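Local structure of extracellular solute-binding protein, family 7 (Colwellia psychrerythraea, 4PET) at residues R340-T343 / N344-R348. The protein probably serves as the periplasmic solute-binding component of a TRAP transporter and binds pyruvate together with a calcium ion. Residues are numbered along the deposited sequence; the frame is centred on the assembly and turned at random.
Sequences RAWT and NLSDR
A pi-type turn interrupts the long helix 323-353 where W342 and T343 meet S346 and R348. Before the break the bonding is alpha-helical: N344 N donates to R340 O (2.8 Å) and L345 N to A341 O. At S346 the pattern breaks. Its N makes a weak, bent bond to W342 O, with an N-H...O angle of 124°. The next carbonyl, T343 O, is bonded by R348 N at 2.9 Å, almost straight, rather than by D347 N, closing the i to i+5 turn. W342 CG lies anti to the backbone N (chi1 168°), which carries the indole down the helix over S346. S346 CB sits over one face of the six-membered ring, 3.6 Å from its centroid, in a CH-pi contact. L345 CD2 meets the ring edge at CZ3 (4.1 Å). Replacing W342 by alanine removes the indole, and S346 CB would probably lose its aromatic cover while a gap opened beside L345. On another side, R340 CD passes N344 OD1 at 3.5 Å, while R340 NH2 forms a salt bridge with E119. R348 NH2 bonds L351 O of the second subunit, and D347 OD1 bonds N152 ND2 there. Such a single wide turn within a long alpha-helix is a pi-bulge, here at the subunit interface.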
loop_
_atom_site.group_PDB
_atom_site.type_symbol
_atom_site.label_atom_id
_atom_site.label_comp_id
_atom_site.label_asym_id
_atom_site.label_seq_id
_atom_site.Cartn_x
_atom_site.Cartn_y
_atom_site.Cartn_z
ATOM N N ARG A 340 13.955 -4.453 -0.267
ATOM C CA ARG A 340 13.688 -5.533 -1.227
ATOM C C ARG A 340 13.956 -6.877 -0.588
ATOM O O ARG A 340 13.305 -7.882 -0.891
ATOM C CB ARG A 340 14.572 -5.381 -2.462
ATOM C CG ARG A 340 14.514 -6.551 -3.462
ATOM C CD ARG A 340 13.126 -6.754 -4.060
ATOM N NE ARG A 340 12.526 -5.480 -4.443
ATOM C CZ ARG A 340 12.674 -4.910 -5.635
ATOM N NH1 ARG A 340 13.390 -5.500 -6.578
ATOM N NH2 ARG A 340 12.090 -3.748 -5.898
ATOM N N ALA A 341 14.930 -6.921 0.303
ATOM C CA ALA A 341 15.219 -8.189 0.964
ATOM C C ALA A 341 13.968 -8.672 1.718
ATOM O O ALA A 341 13.643 -9.871 1.729
ATOM C CB ALA A 341 16.423 -8.033 1.900
ATOM N N TRP A 342 13.250 -7.744 2.338
ATOM C CA TRP A 342 12.049 -8.093 3.092
ATOM C C TRP A 342 10.887 -8.457 2.170
ATOM O O TRP A 342 10.101 -9.368 2.450
ATOM C CB TRP A 342 11.622 -6.924 3.991
ATOM C CG TRP A 342 10.228 -7.102 4.567
ATOM C CD1 TRP A 342 9.166 -6.256 4.422
ATOM C CD2 TRP A 342 9.753 -8.216 5.338
ATOM N NE1 TRP A 342 8.070 -6.765 5.066
ATOM C CE2 TRP A 342 8.396 -7.972 5.630
ATOM C CE3 TRP A 342 10.347 -9.386 5.823
ATOM C CZ2 TRP A 342 7.625 -8.854 6.396
ATOM C CZ3 TRP A 342 9.582 -10.261 6.577
ATOM C CH2 TRP A 342 8.236 -10.000 6.849
ATOM N N THR A 343 10.739 -7.690 1.102
ATOM C CA THR A 343 9.751 -7.998 0.081
ATOM C C THR A 343 9.947 -9.408 -0.461
ATOM O O THR A 343 8.980 -10.132 -0.646
ATOM C CB THR A 343 9.887 -6.994 -1.080
ATOM O OG1 THR A 343 9.428 -5.705 -0.641
ATOM C CG2 THR A 343 9.104 -7.464 -2.312
ATOM N N ASN A 344 11.203 -9.773 -0.726
ATOM C CA ASN A 344 11.564 -11.078 -1.235
ATOM C C ASN A 344 11.281 -12.185 -0.235
ATOM O O ASN A 344 10.854 -13.270 -0.607
ATOM C CB ASN A 344 13.072 -11.135 -1.569
ATOM C CG ASN A 344 13.422 -10.442 -2.889
ATOM O OD1 ASN A 344 12.558 -10.166 -3.707
ATOM N ND2 ASN A 344 14.705 -10.191 -3.097
ATOM N N LEU A 345 11.563 -11.928 1.033
ATOM C CA LEU A 345 11.370 -12.942 2.054
ATOM C C LEU A 345 9.879 -13.126 2.340
ATOM O O LEU A 345 9.448 -14.189 2.785
ATOM C CB LEU A 345 12.092 -12.536 3.340
ATOM C CG LEU A 345 12.031 -13.530 4.500
ATOM C CD1 LEU A 345 12.708 -14.855 4.115
ATOM C CD2 LEU A 345 12.669 -12.891 5.745
ATOM N N SER A 346 9.099 -12.085 2.079
ATOM C CA SER A 346 7.716 -12.046 2.541
ATOM C C SER A 346 6.761 -12.209 1.337
ATOM O O SER A 346 6.476 -13.329 0.930
ATOM C CB SER A 346 7.450 -10.758 3.351
ATOM O OG SER A 346 7.692 -9.563 2.559
ATOM N N ASP A 347 6.296 -11.110 0.745
ATOM C CA ASP A 347 5.319 -11.200 -0.351
ATOM C C ASP A 347 5.797 -12.025 -1.562
ATOM O O ASP A 347 5.041 -12.808 -2.112
ATOM C CB ASP A 347 4.901 -9.794 -0.824
ATOM C CG ASP A 347 3.770 -9.185 0.032
ATOM O OD1 ASP A 347 3.265 -9.880 0.936
ATOM O OD2 ASP A 347 3.361 -8.021 -0.221
ATOM N N ARG A 348 7.028 -11.850 -2.009
ATOM C CA ARG A 348 7.437 -12.521 -3.241
ATOM C C ARG A 348 7.500 -14.047 -3.079
ATOM O O ARG A 348 7.037 -14.806 -3.956
ATOM C CB ARG A 348 8.788 -11.981 -3.682
ATOM C CG ARG A 348 9.234 -12.389 -5.069
ATOM C CD ARG A 348 10.698 -12.679 -4.979
ATOM N NE ARG A 348 11.451 -12.497 -6.198
ATOM C CZ ARG A 348 12.739 -12.814 -6.296
ATOM N NH1 ARG A 348 13.367 -13.344 -5.248
ATOM N NH2 ARG A 348 13.398 -12.621 -7.431
#